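Local atomic coordinates of cytochrome c2 (PDB entry 1CO6), a protein that carries electrons through its covalently bound heme c, serving in purple photosynthetic bacteria as donor to the oxidized bacteriochlorophyll in photophosphorylation. Residues P21-K24 with P29-N32; G33-H38 with D92-I97; I56-E61 with A72-T77. All coordinates share one frame; numbering follows the deposited sequence.

Contact 1 (P21-K24 with P29-N32). With HEC (heme c), chain B.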
loop_
_atom_site.group_PDB
_atom_site.type_symbol
_atom_site.label_atom_id
_atom_site.label_comp_id
_atom_site.label_asym_id
_atom_site.label_seq_id
_atom_site.Cartn_x
_atom_site.Cartn_y
_atom_site.Cartn_z
ATOM N N PRO A 21 -7.958 -2.775 12.488
ATOM C CA PRO A 21 -9.168 -3.568 12.759
ATOM C C PRO A 21 -10.399 -2.948 12.135
ATOM O O PRO A 21 -10.575 -1.708 12.136
ATOM C CB PRO A 21 -9.174 -3.682 14.286
ATOM C CG PRO A 21 -7.691 -3.559 14.632
ATOM C CD PRO A 21 -7.325 -2.310 13.760
ATOM N N GLY A 22 -11.232 -3.773 11.533
ATOM C CA GLY A 22 -12.439 -3.279 10.859
ATOM C C GLY A 22 -12.181 -2.519 9.577
ATOM O O GLY A 22 -13.085 -1.820 9.090
ATOM N N ALA A 23 -11.002 -2.588 8.980
ATOM C CA ALA A 23 -10.709 -1.886 7.724
ATOM C C ALA A 23 -11.642 -2.415 6.639
ATOM O O ALA A 23 -11.902 -3.644 6.492
ATOM C CB ALA A 23 -9.220 -2.067 7.403
ATOM N N LYS A 24 -12.139 -1.502 5.819
ATOM C CA LYS A 24 -13.024 -1.854 4.680
ATOM C C LYS A 24 -12.473 -1.202 3.412
ATOM O O LYS A 24 -11.720 -0.202 3.540
ATOM C CB LYS A 24 -14.472 -1.483 4.955
ATOM C CG LYS A 24 -14.905 -0.056 4.693
ATOM C CD LYS A 24 -13.934 1.007 5.184
ATOM C CE LYS A 24 -13.635 0.937 6.676
ATOM N NZ LYS A 24 -12.273 1.476 6.915
ATOM N N PRO A 29 -8.003 -0.275 -1.978
ATOM C CA PRO A 29 -8.203 -1.504 -1.200
ATOM C C PRO A 29 -7.537 -1.503 0.165
ATOM O O PRO A 29 -6.563 -0.742 0.389
ATOM C CB PRO A 29 -7.591 -2.611 -2.078
ATOM C CG PRO A 29 -6.508 -1.924 -2.888
ATOM C CD PRO A 29 -7.035 -0.476 -3.094
ATOM N N VAL A 30 -8.057 -2.368 1.021
ATOM C CA VAL A 30 -7.458 -2.471 2.401
ATOM C C VAL A 30 -5.948 -2.797 2.314
ATOM O O VAL A 30 -5.500 -3.613 1.475
ATOM C CB VAL A 30 -8.185 -3.552 3.218
ATOM C CG1 VAL A 30 -7.447 -3.916 4.485
ATOM C CG2 VAL A 30 -9.607 -3.087 3.518
ATOM N N LEU A 31 -5.153 -2.208 3.203
ATOM C CA LEU A 31 -3.700 -2.433 3.214
ATOM C C LEU A 31 -3.235 -3.320 4.344
ATOM O O LEU A 31 -2.008 -3.328 4.559
ATOM C CB LEU A 31 -2.914 -1.114 3.082
ATOM C CG LEU A 31 -3.073 -0.294 1.828
ATOM C CD1 LEU A 31 -2.229 0.973 1.905
ATOM C CD2 LEU A 31 -2.761 -1.058 0.523
ATOM N N ASN A 32 -4.111 -4.003 5.000
ATOM C CA ASN A 32 -3.747 -4.989 6.060
ATOM C C ASN A 32 -3.097 -6.165 5.300
ATOM O O ASN A 32 -3.582 -6.531 4.209
ATOM C CB ASN A 32 -5.003 -5.522 6.751
ATOM C CG ASN A 32 -5.541 -4.502 7.743
ATOM O OD1 ASN A 32 -4.742 -3.777 8.353
ATOM N ND2 ASN A 32 -6.869 -4.490 7.844
HETATM FE FE HEC B . -3.007 3.467 -3.088
HETATM C CHA HEC B . -3.695 0.683 -4.812
HETATM C CHB HEC B . -0.480 1.857 -1.425
HETATM C CHC HEC B . -2.136 6.433 -1.509
HETATM C CHD HEC B . -5.820 4.999 -4.395
HETATM N NA HEC B . -2.243 1.597 -3.096
HETATM C C1A HEC B . -2.568 0.589 -3.998
HETATM C C2A HEC B . -1.633 -0.491 -3.853
HETATM C C3A HEC B . -0.741 -0.142 -2.916
HETATM C C4A HEC B . -1.087 1.176 -2.429
HETATM C CMA HEC B . 0.478 -0.942 -2.400
HETATM C CAA HEC B . -1.732 -1.863 -4.594
HETATM C CBA HEC B . -2.738 -2.744 -3.796
HETATM C CGA HEC B . -2.962 -4.159 -4.268
HETATM O O1A HEC B . -2.313 -4.543 -5.226
HETATM O O2A HEC B . -3.817 -4.797 -3.603
HETATM N NB HEC B . -1.635 4.018 -1.745
HETATM C C1B HEC B . -0.709 3.166 -1.130
HETATM C C2B HEC B . 0.063 3.947 -0.194
HETATM C C3B HEC B . -0.365 5.211 -0.247
HETATM C C4B HEC B . -1.444 5.280 -1.186
HETATM C CMB HEC B . 1.184 3.316 0.659
HETATM C CAB HEC B . 0.179 6.386 0.634
HETATM C CBB HEC B . 1.468 6.836 0.275
HETATM N NC HEC B . -3.816 5.331 -2.988
HETATM C C1C HEC B . -3.293 6.399 -2.296
HETATM C C2C HEC B . -4.174 7.536 -2.493
HETATM C C3C HEC B . -5.162 7.163 -3.315
HETATM C C4C HEC B . -4.980 5.766 -3.612
HETATM C CMC HEC B . -3.918 8.932 -1.887
HETATM C CAC HEC B . -6.399 8.048 -3.757
HETATM C CBC HEC B . -6.202 9.278 -4.408
HETATM N ND HEC B . -4.494 2.915 -4.324
HETATM C C1D HEC B . -5.535 3.715 -4.798
HETATM C C2D HEC B . -6.276 2.950 -5.805
HETATM C C3D HEC B . -5.704 1.749 -5.903
HETATM C C4D HEC B . -4.579 1.720 -5.009
HETATM C CMD HEC B . -7.505 3.521 -6.558
HETATM C CAD HEC B . -6.058 0.597 -6.881
HETATM C CBD HEC B . -5.137 0.665 -8.141
HETATM C CGD HEC B . -5.700 -0.061 -9.349
HETATM O O1D HEC B . -5.071 0.278 -10.398
HETATM O O2D HEC B . -6.645 -0.880 -9.253
#
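A methyl group set against an amide nitrogen is the odd feature here: Ala23 CB lies 3.4 Å from Asn32 ND2, and no hydrogen bond links the two segments. The Asn32 side chain spends its polar atoms elsewhere, OD1 accepting from Gly20 N, which fixes the amide beside the methyl. Asparagine suits the place because its short carboxamide can hold a neighbouring loop backbone from a buried position. Val30 fills the rest of the interface with its two branches. Its chi1 of 167° sets CG1 anti to the backbone N, and this branch meets Ala23 CB at 3.9 Å. The other branch, CG2, presses on the backbone rather than on a side chain, 3.4 Å from Lys24 C. The small methyl of Ala23 lets its backbone lie close against Val30. The Lys24 side chain starts out in the other direction and bends round until NZ bonds to Ser18 OG. On the far side of 29-32 lies heme c: Pro29 CD comes to 3.8 Å from HEC C4D, and Leu31 CD1 to 3.9 Å from HEC CHB. Pro29 O also accepts a bond from ND1 of the axial ligand His17, as in other cytochromes c, which orients the imidazole and may raise its electron-donating power. Both segments belong to the long loop region between helix 3-14 and helix 49-52, in a fold without strands.

Contact 2 (G33-H38 with D92-I97). With HEC (heme c), chain B.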
loop_
_atom_site.group_PDB
_atom_site.type_symbol
_atom_site.label_atom_id
_atom_site.label_comp_id
_atom_site.label_asym_id
_atom_site.label_seq_id
_atom_site.Cartn_x
_atom_site.Cartn_y
_atom_site.Cartn_z
ATOM N N GLY A 33 -2.068 -6.728 5.889
ATOM C CA GLY A 33 -1.313 -7.835 5.295
ATOM C C GLY A 33 -0.804 -7.529 3.902
ATOM O O GLY A 33 -0.829 -8.402 3.019
ATOM N N LEU A 34 -0.315 -6.340 3.619
ATOM C CA LEU A 34 0.179 -6.013 2.298
ATOM C C LEU A 34 1.434 -6.779 1.857
ATOM O O LEU A 34 1.424 -7.336 0.713
ATOM C CB LEU A 34 0.382 -4.467 2.184
ATOM C CG LEU A 34 1.023 -4.089 0.859
ATOM C CD1 LEU A 34 0.046 -4.150 -0.339
ATOM C CD2 LEU A 34 1.559 -2.668 0.992
ATOM N N PHE A 35 2.500 -6.786 2.667
ATOM C CA PHE A 35 3.756 -7.429 2.187
ATOM C C PHE A 35 3.618 -8.933 2.014
ATOM O O PHE A 35 3.181 -9.576 2.962
ATOM C CB PHE A 35 4.946 -6.988 3.064
ATOM C CG PHE A 35 5.102 -5.476 2.990
ATOM C CD1 PHE A 35 5.546 -4.901 1.807
ATOM C CD2 PHE A 35 4.788 -4.696 4.103
ATOM C CE1 PHE A 35 5.663 -3.515 1.715
ATOM C CE2 PHE A 35 4.898 -3.281 4.032
ATOM C CZ PHE A 35 5.326 -2.725 2.828
ATOM N N GLY A 36 4.026 -9.401 0.842
ATOM C CA GLY A 36 3.981 -10.834 0.497
ATOM C C GLY A 36 2.794 -11.141 -0.365
ATOM O O GLY A 36 2.777 -12.186 -1.047
ATOM N N ARG A 37 1.802 -10.231 -0.339
ATOM C CA ARG A 37 0.573 -10.505 -1.153
ATOM C C ARG A 37 0.778 -10.167 -2.631
ATOM O O ARG A 37 1.604 -9.297 -2.981
ATOM C CB ARG A 37 -0.598 -9.865 -0.439
ATOM C CG ARG A 37 -1.166 -8.536 -0.902
ATOM C CD ARG A 37 -2.507 -8.329 -0.145
ATOM N NE ARG A 37 -2.991 -7.035 -0.607
ATOM C CZ ARG A 37 -3.485 -6.013 0.120
ATOM N NH1 ARG A 37 -3.879 -4.863 -0.478
ATOM N NH2 ARG A 37 -3.593 -6.081 1.450
ATOM N N HIS A 38 0.092 -10.915 -3.494
ATOM C CA HIS A 38 0.108 -10.718 -4.965
ATOM C C HIS A 38 -0.808 -9.540 -5.266
ATOM O O HIS A 38 -1.841 -9.326 -4.600
ATOM C CB HIS A 38 -0.334 -12.007 -5.724
ATOM C CG HIS A 38 0.762 -13.029 -5.688
ATOM N ND1 HIS A 38 1.424 -13.517 -6.780
ATOM C CD2 HIS A 38 1.373 -13.615 -4.605
ATOM C CE1 HIS A 38 2.360 -14.378 -6.375
ATOM N NE2 HIS A 38 2.366 -14.446 -5.059
ATOM N N ASP A 92 9.880 4.775 6.885
ATOM C CA ASP A 92 8.948 4.905 8.032
ATOM C C ASP A 92 7.583 4.267 7.710
ATOM O O ASP A 92 7.027 3.507 8.508
ATOM C CB ASP A 92 8.797 6.357 8.500
ATOM C CG ASP A 92 10.117 6.824 9.147
ATOM O OD1 ASP A 92 10.918 6.023 9.612
ATOM O OD2 ASP A 92 10.316 8.044 9.114
ATOM N N LEU A 93 7.136 4.629 6.484
ATOM C CA LEU A 93 5.862 4.090 5.976
ATOM C C LEU A 93 5.818 2.570 6.005
ATOM O O LEU A 93 4.811 1.950 6.409
ATOM C CB LEU A 93 5.755 4.700 4.551
ATOM C CG LEU A 93 4.506 4.203 3.815
ATOM C CD1 LEU A 93 3.280 4.674 4.597
ATOM C CD2 LEU A 93 4.559 4.751 2.387
ATOM N N ILE A 94 6.872 1.947 5.490
ATOM C CA ILE A 94 7.043 0.503 5.499
ATOM C C ILE A 94 6.935 -0.006 6.940
ATOM O O ILE A 94 6.156 -0.990 7.148
ATOM C CB ILE A 94 8.376 0.005 4.862
ATOM C CG1 ILE A 94 8.401 0.264 3.354
ATOM C CG2 ILE A 94 8.604 -1.525 5.170
ATOM C CD1 ILE A 94 9.803 0.140 2.694
ATOM N N ALA A 95 7.635 0.624 7.870
ATOM C CA ALA A 95 7.589 0.177 9.286
ATOM C C ALA A 95 6.161 0.135 9.842
ATOM O O ALA A 95 5.740 -0.837 10.519
ATOM C CB ALA A 95 8.481 1.096 10.110
ATOM N N TYR A 96 5.397 1.194 9.508
ATOM C CA TYR A 96 4.012 1.303 9.964
ATOM C C TYR A 96 3.087 0.205 9.407
ATOM O O TYR A 96 2.319 -0.456 10.104
ATOM C CB TYR A 96 3.465 2.711 9.608
ATOM C CG TYR A 96 2.018 2.825 10.059
ATOM C CD1 TYR A 96 1.635 2.885 11.407
ATOM C CD2 TYR A 96 1.015 2.903 9.081
ATOM C CE1 TYR A 96 0.288 3.022 11.797
ATOM C CE2 TYR A 96 -0.338 3.022 9.436
ATOM C CZ TYR A 96 -0.672 3.075 10.802
ATOM O OH TYR A 96 -1.996 3.137 11.081
ATOM N N ILE A 97 3.154 0.053 8.068
ATOM C CA ILE A 97 2.289 -0.920 7.408
ATOM C C ILE A 97 2.604 -2.343 7.867
ATOM O O ILE A 97 1.665 -3.144 7.983
ATOM C CB ILE A 97 2.336 -0.752 5.850
ATOM C CG1 ILE A 97 1.766 0.634 5.429
ATOM C CG2 ILE A 97 1.566 -1.902 5.119
ATOM C CD1 ILE A 97 1.975 0.869 3.890
HETATM FE FE HEC B . -3.007 3.467 -3.088
HETATM C CHA HEC B . -3.695 0.683 -4.812
HETATM C CHB HEC B . -0.480 1.857 -1.425
HETATM C CHC HEC B . -2.136 6.433 -1.509
HETATM C CHD HEC B . -5.820 4.999 -4.395
HETATM N NA HEC B . -2.243 1.597 -3.096
HETATM C C1A HEC B . -2.568 0.589 -3.998
HETATM C C2A HEC B . -1.633 -0.491 -3.853
HETATM C C3A HEC B . -0.741 -0.142 -2.916
HETATM C C4A HEC B . -1.087 1.176 -2.429
HETATM C CMA HEC B . 0.478 -0.942 -2.400
HETATM C CAA HEC B . -1.732 -1.863 -4.594
HETATM C CBA HEC B . -2.738 -2.744 -3.796
HETATM C CGA HEC B . -2.962 -4.159 -4.268
HETATM O O1A HEC B . -2.313 -4.543 -5.226
HETATM O O2A HEC B . -3.817 -4.797 -3.603
HETATM N NB HEC B . -1.635 4.018 -1.745
HETATM C C1B HEC B . -0.709 3.166 -1.130
HETATM C C2B HEC B . 0.063 3.947 -0.194
HETATM C C3B HEC B . -0.365 5.211 -0.247
HETATM C C4B HEC B . -1.444 5.280 -1.186
HETATM C CMB HEC B . 1.184 3.316 0.659
HETATM C CAB HEC B . 0.179 6.386 0.634
HETATM C CBB HEC B . 1.468 6.836 0.275
HETATM N NC HEC B . -3.816 5.331 -2.988
HETATM C C1C HEC B . -3.293 6.399 -2.296
HETATM C C2C HEC B . -4.174 7.536 -2.493
HETATM C C3C HEC B . -5.162 7.163 -3.315
HETATM C C4C HEC B . -4.980 5.766 -3.612
HETATM C CMC HEC B . -3.918 8.932 -1.887
HETATM C CAC HEC B . -6.399 8.048 -3.757
HETATM C CBC HEC B . -6.202 9.278 -4.408
HETATM N ND HEC B . -4.494 2.915 -4.324
HETATM C C1D HEC B . -5.535 3.715 -4.798
HETATM C C2D HEC B . -6.276 2.950 -5.805
HETATM C C3D HEC B . -5.704 1.749 -5.903
HETATM C C4D HEC B . -4.579 1.720 -5.009
HETATM C CMD HEC B . -7.505 3.521 -6.558
HETATM C CAD HEC B . -6.058 0.597 -6.881
HETATM C CBD HEC B . -5.137 0.665 -8.141
HETATM C CGD HEC B . -5.700 -0.061 -9.349
HETATM O O1D HEC B . -5.071 0.278 -10.398
HETATM O O2D HEC B . -6.645 -0.880 -9.253
HETATM O O HOH W 1 0.139 -4.632 6.478
#
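Ile97 O lies 2.6 Å from water 1, which is placed to donate to it and accepts a weak bond from Leu34 N, bridging the loop 33-38 to helix 87-98. This is the C-terminal helix of the cytochrome c fold, and Leu93 and Ile97 also lean on Phe10 of helix 3-14. The direct contact is apolar. Ile97 CG2 sits 3.8 Å from Phe35 CE2 and 4.1 Å from Leu34 CB; the branched residue thus reaches two neighbours with one methyl. Phe35 CZ also touches Ile94 CG2 at 4.2 Å, while its ring makes an edge-to-face pair with Phe63. Leu34 to Arg37 form a type II turn, where Gly36 fits because, at a phi of 101°, a CB would jam against Phe35 O. One branch of Leu34, CD1, lies 3.8 Å from HEC CMA and over one face of the Arg37 guanidinium, toward its rim; the other, CD2, lies over a face of the Phe35 ring. The extended Arg37 side chain spans from the turn to the heme, its NH1 also bonding to Val30 O. A propionate meets the guanidinium edge in plane: Arg37 NH1 to HEC O2A is 3.1 Å, nearly straight at 172°.

Contact 3 (I56-E61 with A72-T77). With HEC (heme c), chain B.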
loop_
_atom_site.group_PDB
_atom_site.type_symbol
_atom_site.label_atom_id
_atom_site.label_comp_id
_atom_site.label_asym_id
_atom_site.label_seq_id
_atom_site.Cartn_x
_atom_site.Cartn_y
_atom_site.Cartn_z
ATOM N N ILE A 56 2.705 -8.640 -10.092
ATOM C CA ILE A 56 3.570 -8.193 -9.002
ATOM C C ILE A 56 3.230 -8.897 -7.689
ATOM O O ILE A 56 2.094 -9.209 -7.336
ATOM C CB ILE A 56 3.416 -6.637 -8.785
ATOM C CG1 ILE A 56 4.216 -5.866 -9.837
ATOM C CG2 ILE A 56 3.727 -6.127 -7.356
ATOM C CD1 ILE A 56 3.917 -4.340 -9.816
ATOM N N THR A 57 4.326 -9.108 -6.962
ATOM C CA THR A 57 4.226 -9.627 -5.590
ATOM C C THR A 57 4.756 -8.451 -4.745
ATOM O O THR A 57 5.881 -7.956 -5.040
ATOM C CB THR A 57 5.005 -10.961 -5.311
ATOM O OG1 THR A 57 4.358 -11.894 -6.219
ATOM C CG2 THR A 57 4.898 -11.369 -3.836
ATOM N N TRP A 58 4.023 -8.048 -3.725
ATOM C CA TRP A 58 4.462 -6.900 -2.909
ATOM C C TRP A 58 5.516 -7.196 -1.854
ATOM O O TRP A 58 5.188 -7.515 -0.715
ATOM C CB TRP A 58 3.251 -6.199 -2.252
ATOM C CG TRP A 58 2.328 -5.614 -3.260
ATOM C CD1 TRP A 58 1.068 -6.033 -3.536
ATOM C CD2 TRP A 58 2.583 -4.498 -4.110
ATOM N NE1 TRP A 58 0.515 -5.220 -4.500
ATOM C CE2 TRP A 58 1.411 -4.261 -4.851
ATOM C CE3 TRP A 58 3.692 -3.643 -4.283
ATOM C CZ2 TRP A 58 1.320 -3.254 -5.818
ATOM C CZ3 TRP A 58 3.606 -2.638 -5.232
ATOM C CH2 TRP A 58 2.431 -2.419 -5.961
ATOM N N THR A 59 6.727 -7.055 -2.274
ATOM C CA THR A 59 7.905 -7.218 -1.404
ATOM C C THR A 59 8.203 -5.766 -1.038
ATOM O O THR A 59 7.662 -4.854 -1.705
ATOM C CB THR A 59 9.107 -7.862 -2.209
ATOM O OG1 THR A 59 9.481 -6.926 -3.262
ATOM C CG2 THR A 59 8.830 -9.259 -2.791
ATOM N N GLU A 60 9.077 -5.587 -0.059
ATOM C CA GLU A 60 9.519 -4.252 0.361
ATOM C C GLU A 60 10.208 -3.485 -0.738
ATOM O O GLU A 60 9.887 -2.288 -0.902
ATOM C CB GLU A 60 10.455 -4.265 1.562
ATOM C CG GLU A 60 9.819 -4.552 2.918
ATOM C CD GLU A 60 10.735 -4.233 4.074
ATOM O OE1 GLU A 60 11.629 -3.389 4.049
ATOM O OE2 GLU A 60 10.450 -4.942 5.062
ATOM N N GLU A 61 11.093 -4.143 -1.474
ATOM C CA GLU A 61 11.847 -3.473 -2.573
ATOM C C GLU A 61 10.912 -2.992 -3.682
ATOM O O GLU A 61 11.022 -1.842 -4.162
ATOM C CB GLU A 61 12.893 -4.457 -3.040
ATOM C CG GLU A 61 13.771 -4.424 -4.249
ATOM C CD GLU A 61 14.298 -5.743 -4.768
ATOM O OE1 GLU A 61 15.446 -6.029 -5.125
ATOM O OE2 GLU A 61 13.375 -6.612 -4.811
ATOM N N ALA A 72 4.774 4.998 -13.050
ATOM C CA ALA A 72 5.961 4.457 -13.721
ATOM C C ALA A 72 6.006 2.938 -13.602
ATOM O O ALA A 72 6.405 2.204 -14.528
ATOM C CB ALA A 72 7.217 5.115 -13.155
ATOM N N LYS A 73 5.578 2.380 -12.494
ATOM C CA LYS A 73 5.589 0.958 -12.204
ATOM C C LYS A 73 4.398 0.150 -12.719
ATOM O O LYS A 73 4.448 -1.043 -13.051
ATOM C CB LYS A 73 5.600 0.804 -10.664
ATOM C CG LYS A 73 6.831 0.126 -10.104
ATOM C CD LYS A 73 6.837 -1.380 -10.380
ATOM C CE LYS A 73 8.252 -1.893 -10.160
ATOM N NZ LYS A 73 8.331 -3.346 -10.465
ATOM N N ILE A 74 3.261 0.820 -12.694
ATOM C CA ILE A 74 2.002 0.215 -13.116
ATOM C C ILE A 74 1.264 1.254 -13.971
ATOM O O ILE A 74 0.343 1.930 -13.518
ATOM C CB ILE A 74 1.140 -0.303 -11.917
ATOM C CG1 ILE A 74 1.916 -1.275 -11.037
ATOM C CG2 ILE A 74 -0.199 -0.936 -12.416
ATOM C CD1 ILE A 74 1.131 -1.922 -9.875
ATOM N N PRO A 75 1.744 1.377 -15.185
ATOM C CA PRO A 75 1.135 2.329 -16.141
ATOM C C PRO A 75 -0.366 2.132 -16.224
ATOM O O PRO A 75 -0.873 1.007 -16.355
ATOM C CB PRO A 75 1.882 2.087 -17.448
ATOM C CG PRO A 75 3.052 1.231 -17.139
ATOM C CD PRO A 75 2.897 0.657 -15.764
ATOM N N GLY A 76 -1.173 3.164 -16.177
ATOM C CA GLY A 76 -2.642 2.933 -16.282
ATOM C C GLY A 76 -3.312 2.625 -14.984
ATOM O O GLY A 76 -4.533 2.372 -14.944
ATOM N N THR A 77 -2.595 2.608 -13.871
ATOM C CA THR A 77 -3.219 2.322 -12.560
ATOM C C THR A 77 -4.242 3.395 -12.179
ATOM O O THR A 77 -4.058 4.587 -12.513
ATOM C CB THR A 77 -2.129 2.151 -11.424
ATOM O OG1 THR A 77 -2.903 1.811 -10.248
ATOM C CG2 THR A 77 -1.261 3.371 -11.101
HETATM FE FE HEC B . -3.007 3.467 -3.088
HETATM C CHA HEC B . -3.695 0.683 -4.812
HETATM C CHB HEC B . -0.480 1.857 -1.425
HETATM C CHC HEC B . -2.136 6.433 -1.509
HETATM C CHD HEC B . -5.820 4.999 -4.395
HETATM N NA HEC B . -2.243 1.597 -3.096
HETATM C C1A HEC B . -2.568 0.589 -3.998
HETATM C C2A HEC B . -1.633 -0.491 -3.853
HETATM C C3A HEC B . -0.741 -0.142 -2.916
HETATM C C4A HEC B . -1.087 1.176 -2.429
HETATM C CMA HEC B . 0.478 -0.942 -2.400
HETATM C CAA HEC B . -1.732 -1.863 -4.594
HETATM C CBA HEC B . -2.738 -2.744 -3.796
HETATM C CGA HEC B . -2.962 -4.159 -4.268
HETATM O O1A HEC B . -2.313 -4.543 -5.226
HETATM O O2A HEC B . -3.817 -4.797 -3.603
HETATM N NB HEC B . -1.635 4.018 -1.745
HETATM C C1B HEC B . -0.709 3.166 -1.130
HETATM C C2B HEC B . 0.063 3.947 -0.194
HETATM C C3B HEC B . -0.365 5.211 -0.247
HETATM C C4B HEC B . -1.444 5.280 -1.186
HETATM C CMB HEC B . 1.184 3.316 0.659
HETATM C CAB HEC B . 0.179 6.386 0.634
HETATM C CBB HEC B . 1.468 6.836 0.275
HETATM N NC HEC B . -3.816 5.331 -2.988
HETATM C C1C HEC B . -3.293 6.399 -2.296
HETATM C C2C HEC B . -4.174 7.536 -2.493
HETATM C C3C HEC B . -5.162 7.163 -3.315
HETATM C C4C HEC B . -4.980 5.766 -3.612
HETATM C CMC HEC B . -3.918 8.932 -1.887
HETATM C CAC HEC B . -6.399 8.048 -3.757
HETATM C CBC HEC B . -6.202 9.278 -4.408
HETATM N ND HEC B . -4.494 2.915 -4.324
HETATM C C1D HEC B . -5.535 3.715 -4.798
HETATM C C2D HEC B . -6.276 2.950 -5.805
HETATM C C3D HEC B . -5.704 1.749 -5.903
HETATM C C4D HEC B . -4.579 1.720 -5.009
HETATM C CMD HEC B . -7.505 3.521 -6.558
HETATM C CAD HEC B . -6.058 0.597 -6.881
HETATM C CBD HEC B . -5.137 0.665 -8.141
HETATM C CGD HEC B . -5.700 -0.061 -9.349
HETATM O O1D HEC B . -5.071 0.278 -10.398
HETATM O O2D HEC B . -6.645 -0.880 -9.253
#
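With chi2 at 171° in Ile56 and -176° in Ile74, both isoleucines are stretched out, and their ends meet: Ile56 CD1 stands 3.7 Å from Ile74 CD1. Unbranched beyond CG1, each presents a slim terminal methyl to the other, and Ile56 CD1 also brushes Lys73 CD. The second branch of Ile56 does other work. CG2 lies over the centre of one face of the Trp58 ring, 3.7 Å above its plane, while the heme methyl CMA sits over the opposite face, toward the rim. Ile74 CD1 comes to the same indole obliquely, 4.2 Å from Trp58 CH2. Tryptophan suits this place by joining a broad apolar surface to one N-H donor: Trp58 NE1 gives HEC O1A a bond of 3.0 Å, somewhat bent at 150°. A tryptophan bonded to a heme propionate is also found in mitochondrial cytochrome c, and the protein has the same class I cytochrome c fold. Along the second segment, Ile74 to Thr77 make a type II turn in which Gly76, at positive phi, avoids a clash that a CB would have with Pro75 O. The turn delivers Thr77 to the other propionate, and Thr77 OG1 donates to HEC O1D at 2.7 Å. The same hydroxyl accepts from the backbone N of Met79, an axial ligand of the iron. At the start of helix 60-68, Thr59 is the N-cap, its OG1 receiving Val62 N.

In the fold
From the N terminus, helix 3-14 is followed by contact 1, which closes a tight loop of only four residues, 25-28, before contact 2 opens at the very next residue, Gly33. Contact 2 spans 53 residues and brings the loop 33-38 to the C-terminal helix 87-98. Nested within its span is contact 3, which closes round helix 60-68 and joins the approach to that helix with the turn after helix 70-73. Arg37 reaches back to Val30 O, joining contacts 1 and 2, and backbone bonds of Gly36 and Arg37 with Trp58 tie contacts 2 and 3. Contacts 1 and 3 do not touch and lie on opposite sides of the chain's centre, yet all three meet the heme.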